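Local coordinates for alpha-Amylase (Thermotoga maritima, PDB 2B5D), which belongs to glycoside hydrolase family 57, with helices packed around a central, mostly parallel beta sheet and a helical C-terminal region, at residues N86-R91 against F267-E272; M78-E83 against K275-P280; R91-K94 against K99-M102; E305-D310 against W356-V361; E32-T37 against E72-H77. All blocks are in the same frame, centred on the assembly; numbering follows the deposited sequence.

How the interactions relate
Helix 68-91 runs through most of this set: interaction 5 takes its start, interaction 2 its middle and interaction 1 its end, and interaction 3 is the turn from there into helix 97-119. Interactions 4 and 5 are buried and rest on aromatic rings, with polar atoms gathered round a tyrosine hydroxyl. Interactions 1, 2 and 3 are partly buried and lean on charged side chains: paired arginines with acids in interaction 1, hydrogen bonds to loop 275-280 in interaction 2, a weak lysine-histidine bond in interaction 3. Lys87 ties interaction 1 to interaction 2 through Tyr277, while Lys101 bridges to Asp310 and so joins interaction 3 to interaction 4.

Interaction 1: residues N86-R91 against F267-E272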
# COMPACT_ATOMS: atom_id res chain seq x y z
N ASN A 86 38.05 0.29 -7.79
CA ASN A 86 39.00 -0.45 -8.63
C ASN A 86 38.41 -1.17 -9.86
O ASN A 86 38.94 -1.03 -10.98
CB ASN A 86 39.81 -1.41 -7.77
CG ASN A 86 41.09 -0.78 -7.28
OD1 ASN A 86 41.44 -0.90 -6.10
ND2 ASN A 86 41.81 -0.09 -8.18
N LYS A 87 37.33 -1.91 -9.64
CA LYS A 87 36.55 -2.50 -10.73
C LYS A 87 36.20 -1.43 -11.76
O LYS A 87 36.08 -1.72 -12.96
CB LYS A 87 35.24 -3.07 -10.19
CG LYS A 87 35.14 -4.57 -10.03
CD LYS A 87 33.66 -4.95 -9.99
CE LYS A 87 33.40 -6.46 -9.93
NZ LYS A 87 33.21 -6.99 -8.54
N GLU A 88 36.04 -0.20 -11.28
CA GLU A 88 35.56 0.89 -12.10
C GLU A 88 36.67 1.56 -12.88
O GLU A 88 36.46 1.96 -14.03
CB GLU A 88 34.75 1.90 -11.28
CG GLU A 88 33.26 1.55 -11.16
CD GLU A 88 32.47 1.74 -12.48
OE1 GLU A 88 32.72 2.73 -13.19
OE2 GLU A 88 31.59 0.91 -12.80
N VAL A 89 37.86 1.65 -12.28
CA VAL A 89 39.02 2.20 -12.99
C VAL A 89 39.44 1.37 -14.23
O VAL A 89 39.90 1.93 -15.22
CB VAL A 89 40.23 2.56 -12.06
CG1 VAL A 89 40.65 1.38 -11.24
CG2 VAL A 89 41.42 3.07 -12.88
N GLU A 90 39.26 0.04 -14.17
CA GLU A 90 39.50 -0.82 -15.34
C GLU A 90 38.36 -0.78 -16.37
O GLU A 90 38.61 -0.52 -17.55
CB GLU A 90 39.83 -2.28 -14.95
CG GLU A 90 41.33 -2.63 -14.99
CD GLU A 90 41.82 -3.07 -16.38
OE1 GLU A 90 42.70 -3.97 -16.42
OE2 GLU A 90 41.35 -2.54 -17.41
N ARG A 91 37.13 -1.01 -15.92
CA ARG A 91 35.94 -0.96 -16.79
C ARG A 91 35.78 0.38 -17.52
O ARG A 91 35.15 0.43 -18.57
CB ARG A 91 34.68 -1.32 -15.98
CG ARG A 91 33.30 -1.08 -16.67
CD ARG A 91 32.75 -2.31 -17.42
NE ARG A 91 31.36 -2.64 -17.05
CZ ARG A 91 30.25 -2.25 -17.70
NH1 ARG A 91 30.34 -1.49 -18.78
NH2 ARG A 91 29.05 -2.63 -17.26
N PHE A 267 22.51 2.58 -11.02
CA PHE A 267 21.30 2.64 -11.83
C PHE A 267 21.63 2.41 -13.30
O PHE A 267 20.76 2.05 -14.10
CB PHE A 267 20.60 3.99 -11.64
CG PHE A 267 20.01 4.19 -10.26
CD1 PHE A 267 20.78 4.70 -9.22
CD2 PHE A 267 18.67 3.87 -10.01
CE1 PHE A 267 20.24 4.88 -7.95
CE2 PHE A 267 18.12 4.06 -8.73
CZ PHE A 267 18.91 4.57 -7.70
N ASP A 268 22.91 2.61 -13.64
CA ASP A 268 23.38 2.58 -15.02
C ASP A 268 24.15 1.33 -15.38
O ASP A 268 23.93 0.74 -16.44
CB ASP A 268 24.26 3.80 -15.30
CG ASP A 268 23.51 5.11 -15.18
OD1 ASP A 268 24.17 6.16 -15.07
OD2 ASP A 268 22.25 5.07 -15.17
N ARG A 269 25.07 0.92 -14.51
CA ARG A 269 25.90 -0.25 -14.79
C ARG A 269 25.02 -1.51 -14.87
O ARG A 269 23.98 -1.60 -14.20
CB ARG A 269 26.98 -0.40 -13.72
CG ARG A 269 28.30 -0.88 -14.25
CD ARG A 269 29.33 0.24 -14.35
NE ARG A 269 29.59 0.64 -15.73
CZ ARG A 269 30.68 1.26 -16.16
NH1 ARG A 269 31.68 1.58 -15.33
NH2 ARG A 269 30.79 1.56 -17.44
N GLU A 270 25.45 -2.47 -15.69
CA GLU A 270 24.70 -3.72 -15.89
C GLU A 270 24.58 -4.52 -14.60
O GLU A 270 25.51 -4.58 -13.81
CB GLU A 270 25.34 -4.57 -16.99
CG GLU A 270 25.49 -3.82 -18.32
CD GLU A 270 25.63 -4.78 -19.50
OE1 GLU A 270 26.66 -4.71 -20.22
OE2 GLU A 270 24.72 -5.61 -19.70
N MET A 271 23.40 -5.13 -14.43
CA MET A 271 23.00 -5.83 -13.21
C MET A 271 24.00 -6.87 -12.66
O MET A 271 24.21 -6.95 -11.44
CB MET A 271 21.62 -6.46 -13.40
CG MET A 271 21.10 -7.23 -12.19
SD MET A 271 21.12 -6.24 -10.68
CE MET A 271 19.72 -5.15 -10.97
N GLU A 272 24.58 -7.67 -13.56
CA GLU A 272 25.52 -8.72 -13.13
C GLU A 272 26.82 -8.11 -12.62
O GLU A 272 27.44 -8.62 -11.68
CB GLU A 272 25.79 -9.74 -14.23
CG GLU A 272 26.01 -11.16 -13.67
CD GLU A 272 26.47 -12.17 -14.71
OE1 GLU A 272 27.04 -11.74 -15.74
OE2 GLU A 272 26.27 -13.39 -14.49
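Arg269 reaches across to Glu88 and Arg91, and its side chain is the thread to follow. CB points at helix 68-91. CG comes next and lies 3.6 Å from Arg91 NH2. The chain then bends twice, at chi2 (104°) and chi3 (-107°), which brings the guanidinium alongside Arg91 with its edge turned to the acid. NE sits over the middle of the Arg91 guanidinium, 3.6 Å from Arg91 CZ. Arg91 in turn lays its CG over one face of the Arg269 group, 3.5 Å from Arg269 CZ; the two side chains run antiparallel, one over the other, their planes 32° apart. At the tip, NH1 makes a salt bridge with Glu88 OE2 at 2.6 Å, although that oxygen is crowded in the model and its exact position is doubtful. NH2 stands 3.4 Å from Arg91 NH1; both are donors, and the like charges are probably eased by the Glu88 and Glu95 carboxylates that Arg269 pairs with. Glu95 forms its salt bridge with Arg269 NH2, and Glu270 brings its CG to 3.9 Å from Arg91 NH2. Glu270 is also the N-cap of helix 271-274, whose Tyr273 packs on Glu88 and Arg91. The contact thus pins the link between helices 265-268 and 271-274 to the end of helix 68-91, with helix 97-119 alongside, where Lys99 touches Arg269.

Interaction 2: residues M78-E83 against K275-P280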
# COMPACT_ATOMS: atom_id res chain seq x y z
N MET A 78 33.35 0.92 3.45
CA MET A 78 34.35 1.68 2.71
C MET A 78 35.25 0.81 1.82
O MET A 78 35.65 1.24 0.72
CB MET A 78 35.14 2.58 3.66
CG MET A 78 34.38 3.85 4.03
SD MET A 78 33.66 4.75 2.60
CE MET A 78 35.13 5.54 1.92
N GLU A 79 35.53 -0.40 2.28
CA GLU A 79 36.32 -1.38 1.52
C GLU A 79 35.55 -1.95 0.32
O GLU A 79 36.08 -1.99 -0.79
CB GLU A 79 36.83 -2.50 2.42
CG GLU A 79 38.16 -2.16 3.08
CD GLU A 79 38.31 -2.84 4.43
OE1 GLU A 79 39.28 -2.51 5.16
OE2 GLU A 79 37.45 -3.71 4.77
N LYS A 80 34.31 -2.35 0.56
CA LYS A 80 33.39 -2.70 -0.52
C LYS A 80 33.42 -1.61 -1.60
O LYS A 80 33.49 -1.90 -2.80
CB LYS A 80 31.98 -2.86 0.05
CG LYS A 80 31.11 -3.90 -0.63
CD LYS A 80 30.29 -4.65 0.43
CE LYS A 80 29.26 -5.63 -0.17
NZ LYS A 80 27.95 -4.97 -0.51
N LEU A 81 33.40 -0.35 -1.17
CA LEU A 81 33.38 0.78 -2.07
C LEU A 81 34.71 1.02 -2.80
O LEU A 81 34.69 1.33 -3.98
CB LEU A 81 32.89 2.05 -1.34
CG LEU A 81 32.71 3.36 -2.10
CD1 LEU A 81 31.71 3.25 -3.28
CD2 LEU A 81 32.35 4.52 -1.16
N ILE A 82 35.85 0.89 -2.10
CA ILE A 82 37.18 0.96 -2.75
C ILE A 82 37.44 -0.21 -3.74
O ILE A 82 38.14 -0.06 -4.75
CB ILE A 82 38.35 0.98 -1.74
CG1 ILE A 82 38.32 2.27 -0.91
CG2 ILE A 82 39.71 0.80 -2.47
CD1 ILE A 82 39.16 2.21 0.39
N GLU A 83 36.87 -1.38 -3.41
CA GLU A 83 36.84 -2.52 -4.33
C GLU A 83 36.07 -2.17 -5.60
O GLU A 83 36.55 -2.41 -6.70
CB GLU A 83 36.24 -3.75 -3.64
CG GLU A 83 36.38 -5.07 -4.40
CD GLU A 83 35.31 -6.08 -3.98
OE1 GLU A 83 35.64 -7.01 -3.22
OE2 GLU A 83 34.13 -5.93 -4.39
N LYS A 275 25.67 -6.09 -8.96
CA LYS A 275 24.83 -6.84 -7.99
C LYS A 275 25.15 -6.70 -6.49
O LYS A 275 24.25 -6.43 -5.69
CB LYS A 275 24.73 -8.33 -8.40
CG LYS A 275 23.97 -9.28 -7.41
CD LYS A 275 22.55 -8.80 -6.99
CE LYS A 275 21.52 -8.83 -8.13
NZ LYS A 275 20.91 -10.18 -8.35
N ASP A 276 26.41 -6.92 -6.11
CA ASP A 276 26.77 -6.88 -4.69
C ASP A 276 27.35 -5.52 -4.22
O ASP A 276 28.24 -5.46 -3.37
CB ASP A 276 27.69 -8.05 -4.33
CG ASP A 276 28.93 -8.10 -5.18
OD1 ASP A 276 28.94 -7.47 -6.26
OD2 ASP A 276 29.89 -8.77 -4.76
N TYR A 277 26.82 -4.44 -4.80
CA TYR A 277 27.07 -3.08 -4.32
C TYR A 277 25.76 -2.32 -4.20
O TYR A 277 25.72 -1.24 -3.62
CB TYR A 277 28.05 -2.34 -5.23
CG TYR A 277 29.29 -3.13 -5.55
CD1 TYR A 277 29.45 -3.74 -6.79
CD2 TYR A 277 30.30 -3.29 -4.59
CE1 TYR A 277 30.59 -4.48 -7.08
CE2 TYR A 277 31.45 -4.04 -4.88
CZ TYR A 277 31.58 -4.62 -6.12
OH TYR A 277 32.70 -5.35 -6.42
N ILE A 278 24.69 -2.89 -4.74
CA ILE A 278 23.34 -2.41 -4.46
C ILE A 278 22.74 -3.17 -3.27
O ILE A 278 23.45 -3.84 -2.53
CB ILE A 278 22.41 -2.49 -5.71
CG1 ILE A 278 22.45 -3.90 -6.33
CG2 ILE A 278 22.76 -1.39 -6.71
CD1 ILE A 278 21.63 -4.09 -7.59
N ASP A 279 21.42 -3.06 -3.10
CA ASP A 279 20.70 -3.76 -2.04
C ASP A 279 20.74 -5.29 -2.22
O ASP A 279 20.62 -5.78 -3.35
CB ASP A 279 19.24 -3.28 -2.03
CG ASP A 279 18.61 -3.33 -0.63
OD1 ASP A 279 17.56 -3.98 -0.49
OD2 ASP A 279 19.15 -2.70 0.31
N PRO A 280 20.92 -6.05 -1.11
CA PRO A 280 20.87 -7.53 -1.13
C PRO A 280 19.54 -8.05 -1.70
O PRO A 280 19.47 -9.17 -2.20
CB PRO A 280 20.99 -7.91 0.35
CG PRO A 280 20.67 -6.63 1.13
CD PRO A 280 21.19 -5.53 0.25
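The Tyr277 ring meets Glu83 at its hydroxyl edge, where OE2 lies near the ring plane, while one face is covered toward its rim by OD1 of the preceding residue, Asp276. The Glu83 carboxylate stands almost upright to the ring, the planes 84° apart. Tyr277 OH donates to Glu83 OE2 over a short 2.5 Å, arriving on the anti side of the carboxylate and 23° out of its plane. Glu83 gets there with CG anti to the backbone N (chi1 -170°) and an extended chain beyond. The same hydroxyl is hydrogen-bonded to Lys87 NZ, one turn further along the helix, so it is held between an acid and an amine. Lys80 runs past the ring, its CG 4.1 Å from Tyr277 CD2, and its bent chain delivers NZ to the backbone Asp276 O at 2.9 Å, from well above the carbonyl plane. The backbone O of Lys80 lies 3.6 Å from Tyr277 CE2. Side chains one turn apart on a helix thus hold a loop against its flank. Leu81 points the other way, onto Phe110, in the helical hairpin formed by helices 68-91 and 97-119 of this glycoside hydrolase family 57 protein.

Interaction 3: residues R91-K94 against K99-M102; sequences RTKK and KHKM
Thr92 and His100 bring their backbones to 4.8 Å, CA to CA, where the chain leaving helix 68-91 doubles back beside the first turns of helix 97-119. At this range Thr92 lies against the His100 backbone as well as its ring: Thr92 CB is 3.7 Å from His100 CA, and Thr92 OG1 is 3.1 Å from His100 CD2. The hydroxyl has its hydrogen-bonding partner one turn back, the carbonyl O of Glu88. The methyl CG2 of Thr92 turns to Lys99, 4.1 Å from Lys99 CG. His100 CD2 also sits 3.3 Å from Lys93 CA, so the imidazole is wedged against the bend of the backbone. Lys93 then runs side by side with His100; its chain curls at chi3 and chi4 (-66° and -67°) and brings NZ to 3.5 Å from His100 NE2, a weak hydrogen bond. This is the tight connection of a helical hairpin, with loop residues Tyr291, Tyr306 and Tyr307 packing against Lys99 and Met102 on helix 97-119.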
# COMPACT_ATOMS: atom_id res chain seq x y z
N ARG A 91 37.13 -1.01 -15.92
CA ARG A 91 35.94 -0.96 -16.79
C ARG A 91 35.78 0.38 -17.52
O ARG A 91 35.15 0.43 -18.57
CB ARG A 91 34.68 -1.32 -15.98
CG ARG A 91 33.30 -1.08 -16.67
CD ARG A 91 32.75 -2.31 -17.42
NE ARG A 91 31.36 -2.64 -17.05
CZ ARG A 91 30.25 -2.25 -17.70
NH1 ARG A 91 30.34 -1.49 -18.78
NH2 ARG A 91 29.05 -2.63 -17.26
N THR A 92 36.35 1.45 -16.97
CA THR A 92 36.23 2.78 -17.59
C THR A 92 37.29 3.10 -18.64
O THR A 92 37.09 3.98 -19.49
CB THR A 92 36.19 3.94 -16.55
OG1 THR A 92 37.33 3.87 -15.69
CG2 THR A 92 34.89 3.91 -15.74
N LYS A 93 38.42 2.38 -18.55
CA LYS A 93 39.60 2.59 -19.39
C LYS A 93 39.32 2.83 -20.89
O LYS A 93 39.98 3.66 -21.51
CB LYS A 93 40.55 1.41 -19.22
CG LYS A 93 42.03 1.75 -19.38
CD LYS A 93 42.92 0.60 -18.86
CE LYS A 93 42.79 0.39 -17.34
NZ LYS A 93 43.34 1.53 -16.53
N LYS A 94 38.35 2.12 -21.46
CA LYS A 94 38.03 2.30 -22.87
C LYS A 94 36.78 3.16 -23.13
O LYS A 94 36.37 3.37 -24.29
CB LYS A 94 37.97 0.94 -23.60
CG LYS A 94 38.62 0.96 -25.01
CD LYS A 94 38.48 -0.39 -25.76
CE LYS A 94 39.58 -1.41 -25.35
NZ LYS A 94 39.11 -2.83 -25.52
N LYS A 99 35.17 10.21 -17.66
CA LYS A 99 34.61 9.12 -16.90
C LYS A 99 35.71 8.24 -16.34
O LYS A 99 35.69 7.89 -15.15
CB LYS A 99 33.65 8.33 -17.78
CG LYS A 99 32.93 7.20 -17.08
CD LYS A 99 31.86 6.65 -18.00
CE LYS A 99 31.08 5.59 -17.30
NZ LYS A 99 30.05 5.05 -18.25
N HIS A 100 36.69 7.89 -17.18
CA HIS A 100 37.90 7.17 -16.70
C HIS A 100 38.66 7.94 -15.62
O HIS A 100 39.02 7.37 -14.60
CB HIS A 100 38.87 6.79 -17.84
CG HIS A 100 40.04 5.96 -17.38
ND1 HIS A 100 41.31 6.47 -17.26
CD2 HIS A 100 40.10 4.68 -16.95
CE1 HIS A 100 42.12 5.54 -16.79
NE2 HIS A 100 41.41 4.44 -16.60
N LYS A 101 38.89 9.23 -15.87
CA LYS A 101 39.59 10.12 -14.94
C LYS A 101 38.90 10.20 -13.56
O LYS A 101 39.58 10.08 -12.52
CB LYS A 101 39.70 11.49 -15.57
CG LYS A 101 40.57 12.46 -14.83
CD LYS A 101 40.53 13.83 -15.49
CE LYS A 101 40.91 14.90 -14.49
NZ LYS A 101 40.93 16.24 -15.12
N MET A 102 37.57 10.38 -13.56
CA MET A 102 36.75 10.40 -12.35
C MET A 102 36.89 9.13 -11.54
O MET A 102 36.98 9.18 -10.32
CB MET A 102 35.26 10.64 -12.69
CG MET A 102 34.67 12.03 -12.37
SD MET A 102 35.34 12.96 -10.94
CE MET A 102 36.49 13.99 -11.84

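Interaction 4: residues E305-D310 against W356-V361; sequences EYYDID and WWFEGV
Glu359 OE2 takes a hydrogen bond from the backbone N of Arg259 and also lies 2.9 Å from Tyr307 OH. Glu359 lies in the type I beta turn from Trp357 to Gly360, which leads into helix 360-373; across from it, Tyr307 immediately precedes the N-cap of helix 309-338. A bend at chi2 (86°) swings the Glu359 carboxylate toward the tyrosine, which arrives from the opposite direction. Phe358, the neighbour in the turn, receives Tyr307 OH at its ring edge, 3.6 Å from CD2. The two rings are tilted by 77°, with centroids 5.9 Å apart, and touch at Tyr307 CE2 and Phe358 CE2, 3.9 Å apart. Ile309 CD1 adds a looser contact at the same Phe358 edge. Arg259 is also the cation-pi partner of Phe358, so it engages Glu359 through its backbone and Phe358 through its side chain. Before helix 309-338, Asp308 OD2 caps the first turn by accepting from Asp310 N at 2.9 Å, the N-H entering from above the carboxylate plane.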
# COMPACT_ATOMS: atom_id res chain seq x y z
N GLU A 305 25.79 15.39 -19.46
CA GLU A 305 27.17 15.21 -19.82
C GLU A 305 28.03 14.77 -18.67
O GLU A 305 27.68 14.95 -17.50
CB GLU A 305 27.71 16.48 -20.46
CG GLU A 305 27.27 16.56 -21.89
CD GLU A 305 27.48 17.90 -22.50
OE1 GLU A 305 26.49 18.43 -23.05
OE2 GLU A 305 28.64 18.42 -22.43
N TYR A 306 29.18 14.22 -19.00
CA TYR A 306 30.11 13.72 -18.01
C TYR A 306 30.75 14.81 -17.15
O TYR A 306 31.05 15.91 -17.63
CB TYR A 306 31.18 12.84 -18.68
CG TYR A 306 30.63 11.49 -19.12
CD1 TYR A 306 30.65 11.10 -20.48
CD2 TYR A 306 30.06 10.61 -18.17
CE1 TYR A 306 30.13 9.87 -20.89
CE2 TYR A 306 29.53 9.38 -18.58
CZ TYR A 306 29.58 9.01 -19.95
OH TYR A 306 29.06 7.79 -20.36
N TYR A 307 30.94 14.49 -15.88
CA TYR A 307 31.53 15.41 -14.90
C TYR A 307 33.00 15.69 -15.20
O TYR A 307 33.82 14.76 -15.36
CB TYR A 307 31.38 14.84 -13.48
CG TYR A 307 31.84 15.74 -12.35
CD1 TYR A 307 31.25 17.01 -12.15
CD2 TYR A 307 32.83 15.33 -11.47
CE1 TYR A 307 31.66 17.83 -11.12
CE2 TYR A 307 33.24 16.14 -10.42
CZ TYR A 307 32.66 17.40 -10.26
OH TYR A 307 33.05 18.20 -9.21
N ASP A 308 33.32 16.98 -15.25
CA ASP A 308 34.69 17.47 -15.32
C ASP A 308 34.96 18.26 -14.06
O ASP A 308 34.42 19.35 -13.88
CB ASP A 308 34.87 18.35 -16.56
CG ASP A 308 36.32 18.83 -16.74
OD1 ASP A 308 36.62 19.33 -17.85
OD2 ASP A 308 37.15 18.73 -15.79
N ILE A 309 35.81 17.71 -13.20
CA ILE A 309 36.12 18.31 -11.91
C ILE A 309 36.92 19.60 -11.96
O ILE A 309 37.09 20.24 -10.94
CB ILE A 309 36.86 17.32 -10.98
CG1 ILE A 309 36.78 17.82 -9.52
CG2 ILE A 309 38.32 17.13 -11.45
CD1 ILE A 309 36.78 16.73 -8.47
N ASP A 310 37.44 19.96 -13.13
CA ASP A 310 38.23 21.17 -13.24
C ASP A 310 37.36 22.35 -13.51
O ASP A 310 37.57 23.41 -12.93
CB ASP A 310 39.35 21.04 -14.28
CG ASP A 310 40.49 20.18 -13.79
OD1 ASP A 310 40.91 20.35 -12.62
OD2 ASP A 310 40.97 19.30 -14.55
N TRP A 356 24.43 16.77 -0.71
CA TRP A 356 23.55 17.28 -1.77
C TRP A 356 24.36 17.97 -2.88
O TRP A 356 24.09 17.77 -4.07
CB TRP A 356 22.50 18.24 -1.20
CG TRP A 356 21.51 17.47 -0.44
CD1 TRP A 356 21.40 17.35 0.93
CD2 TRP A 356 20.50 16.62 -1.01
NE1 TRP A 356 20.36 16.49 1.24
CE2 TRP A 356 19.79 16.03 0.08
CE3 TRP A 356 20.11 16.30 -2.33
CZ2 TRP A 356 18.72 15.14 -0.12
CZ3 TRP A 356 19.05 15.43 -2.53
CH2 TRP A 356 18.36 14.86 -1.43
N TRP A 357 25.35 18.75 -2.46
CA TRP A 357 26.23 19.48 -3.31
C TRP A 357 27.63 18.94 -3.10
O TRP A 357 28.26 19.22 -2.08
CB TRP A 357 26.18 20.95 -2.90
CG TRP A 357 26.91 21.91 -3.77
CD1 TRP A 357 27.21 21.79 -5.10
CD2 TRP A 357 27.38 23.20 -3.38
NE1 TRP A 357 27.85 22.90 -5.56
CE2 TRP A 357 27.98 23.79 -4.53
CE3 TRP A 357 27.37 23.92 -2.17
CZ2 TRP A 357 28.54 25.07 -4.49
CZ3 TRP A 357 27.93 25.18 -2.15
CH2 TRP A 357 28.51 25.74 -3.29
N PHE A 358 28.12 18.20 -4.08
CA PHE A 358 29.39 17.46 -3.96
C PHE A 358 30.57 18.38 -3.67
O PHE A 358 31.48 18.03 -2.92
CB PHE A 358 29.60 16.66 -5.26
CG PHE A 358 30.94 15.98 -5.37
CD1 PHE A 358 31.31 14.98 -4.48
CD2 PHE A 358 31.81 16.31 -6.40
CE1 PHE A 358 32.54 14.34 -4.61
CE2 PHE A 358 33.03 15.68 -6.54
CZ PHE A 358 33.40 14.69 -5.66
N GLU A 359 30.53 19.57 -4.27
CA GLU A 359 31.63 20.53 -4.24
C GLU A 359 31.51 21.50 -3.07
O GLU A 359 32.33 22.40 -2.93
CB GLU A 359 31.64 21.33 -5.56
CG GLU A 359 31.81 20.46 -6.83
CD GLU A 359 30.51 19.87 -7.39
OE1 GLU A 359 29.50 19.85 -6.67
OE2 GLU A 359 30.49 19.45 -8.57
N GLY A 360 30.48 21.32 -2.24
CA GLY A 360 30.20 22.19 -1.10
C GLY A 360 31.35 22.43 -0.13
O GLY A 360 31.53 23.54 0.34
N VAL A 361 32.12 21.41 0.21
CA VAL A 361 33.17 21.69 1.20
C VAL A 361 34.32 22.48 0.56
O VAL A 361 34.94 23.32 1.22
CB VAL A 361 33.62 20.44 2.04
CG1 VAL A 361 32.41 19.58 2.47
CG2 VAL A 361 34.61 19.61 1.29

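Interaction 5: residues E32-T37 against E72-H77; sequences EAITET and EKYERH
Polar contact comes down to one pair of hydroxyls: Thr35 OG1 and Tyr74 OH are 2.6 Å apart and hydrogen-bonded, and either could be the donor. Thr35 OG1 lies at the edge of the ring, close to its plane, and is also hydrogen-bonded to Phe31 O one turn back on its own helix, so a second partner shares this buried hydroxyl. Tyr74 sends its ring straight across with CG anti to the backbone N (chi1 177°), which carries OH all the way to the facing helix. Helix 27-47, which connects the parallel strands 3-11 and 53-57, packs here on helix 68-91, one arm of a helical hairpin with helix 97-119, whose Ile113 touches both Thr35 and Tyr74. Apolar contact falls to Ile34, which covers one face of the ring. Its CG2 stands 4.1 Å from the Tyr74 ring centroid and 26° off the normal, a CH-pi contact shifted toward the hydroxyl end, where CG2 is 3.8 Å from Tyr74 CZ. Ile34 CB reaches Tyr74 CE2 at 3.8 Å, and CD1 extends back along the ring to 4.1 Å from Tyr74 CD2. Among aromatic neighbours, Phe117 meets the Tyr74 ring with its plane turned by about 50°.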
# COMPACT_ATOMS: atom_id res chain seq x y z
N GLU A 32 27.02 7.55 3.96
CA GLU A 32 27.14 8.64 2.99
C GLU A 32 27.46 9.98 3.67
O GLU A 32 28.35 10.70 3.22
CB GLU A 32 25.86 8.76 2.16
CG GLU A 32 25.55 7.58 1.22
CD GLU A 32 24.07 7.53 0.77
OE1 GLU A 32 23.76 6.78 -0.19
OE2 GLU A 32 23.21 8.23 1.37
N ALA A 33 26.75 10.31 4.76
CA ALA A 33 27.07 11.53 5.55
C ALA A 33 28.52 11.56 6.04
O ALA A 33 29.18 12.58 5.93
CB ALA A 33 26.12 11.71 6.68
N ILE A 34 29.04 10.43 6.52
CA ILE A 34 30.44 10.36 6.98
C ILE A 34 31.39 10.57 5.81
O ILE A 34 32.38 11.31 5.91
CB ILE A 34 30.77 8.99 7.68
CG1 ILE A 34 29.86 8.76 8.88
CG2 ILE A 34 32.19 8.98 8.17
CD1 ILE A 34 30.15 7.46 9.64
N THR A 35 31.08 9.94 4.68
CA THR A 35 31.95 9.93 3.51
C THR A 35 31.91 11.27 2.80
O THR A 35 32.95 11.84 2.49
CB THR A 35 31.59 8.76 2.54
OG1 THR A 35 31.80 7.52 3.22
CG2 THR A 35 32.45 8.79 1.28
N GLU A 36 30.69 11.77 2.57
CA GLU A 36 30.47 12.98 1.78
C GLU A 36 30.68 14.28 2.56
O GLU A 36 31.12 15.28 1.99
CB GLU A 36 29.05 12.98 1.22
CG GLU A 36 28.64 11.71 0.46
CD GLU A 36 28.79 11.81 -1.06
OE1 GLU A 36 28.19 10.94 -1.75
OE2 GLU A 36 29.49 12.75 -1.57
N THR A 37 30.35 14.27 3.85
CA THR A 37 30.37 15.51 4.64
C THR A 37 31.33 15.52 5.82
O THR A 37 32.19 16.35 5.86
CB THR A 37 28.94 15.93 5.08
OG1 THR A 37 28.10 15.98 3.93
CG2 THR A 37 28.95 17.31 5.73
N GLU A 72 32.81 -0.36 12.65
CA GLU A 72 33.17 -1.63 11.99
C GLU A 72 32.41 -1.82 10.67
O GLU A 72 33.02 -2.10 9.64
CB GLU A 72 32.97 -2.81 12.94
CG GLU A 72 34.12 -2.96 13.94
CD GLU A 72 33.86 -3.94 15.09
OE1 GLU A 72 34.72 -3.98 16.00
OE2 GLU A 72 32.83 -4.67 15.10
N LYS A 73 31.09 -1.65 10.71
CA LYS A 73 30.26 -1.65 9.50
C LYS A 73 30.66 -0.58 8.47
O LYS A 73 30.61 -0.83 7.26
CB LYS A 73 28.77 -1.54 9.84
CG LYS A 73 28.18 -2.83 10.37
CD LYS A 73 27.09 -2.60 11.44
CE LYS A 73 26.88 -3.84 12.37
NZ LYS A 73 28.15 -4.56 12.76
N TYR A 74 31.09 0.60 8.92
CA TYR A 74 31.51 1.65 7.99
C TYR A 74 32.80 1.28 7.28
O TYR A 74 32.95 1.54 6.10
CB TYR A 74 31.66 3.02 8.69
CG TYR A 74 32.16 4.10 7.75
CD1 TYR A 74 33.51 4.46 7.74
CD2 TYR A 74 31.30 4.73 6.85
CE1 TYR A 74 33.98 5.44 6.87
CE2 TYR A 74 31.75 5.69 5.98
CZ TYR A 74 33.09 6.05 5.99
OH TYR A 74 33.53 7.00 5.13
N GLU A 75 33.73 0.70 8.04
CA GLU A 75 35.04 0.28 7.55
C GLU A 75 34.88 -0.76 6.43
O GLU A 75 35.53 -0.68 5.38
CB GLU A 75 35.82 -0.31 8.71
CG GLU A 75 37.21 0.27 8.87
CD GLU A 75 37.77 0.12 10.29
OE1 GLU A 75 38.62 -0.78 10.49
OE2 GLU A 75 37.38 0.90 11.21
N ARG A 76 33.97 -1.71 6.66
CA ARG A 76 33.61 -2.75 5.71
C ARG A 76 32.84 -2.18 4.50
O ARG A 76 33.03 -2.63 3.36
CB ARG A 76 32.87 -3.88 6.46
CG ARG A 76 31.64 -4.49 5.78
CD ARG A 76 31.20 -5.78 6.52
NE ARG A 76 31.49 -5.73 7.95
CZ ARG A 76 30.57 -5.69 8.92
NH1 ARG A 76 29.26 -5.70 8.61
NH2 ARG A 76 30.95 -5.65 10.20
N HIS A 77 32.01 -1.17 4.74
CA HIS A 77 31.35 -0.45 3.65
C HIS A 77 32.38 0.31 2.80
O HIS A 77 32.30 0.34 1.57
CB HIS A 77 30.30 0.49 4.20
CG HIS A 77 29.89 1.57 3.25
ND1 HIS A 77 28.80 1.46 2.42
CD2 HIS A 77 30.43 2.80 3.01
CE1 HIS A 77 28.68 2.57 1.70
NE2 HIS A 77 29.66 3.39 2.04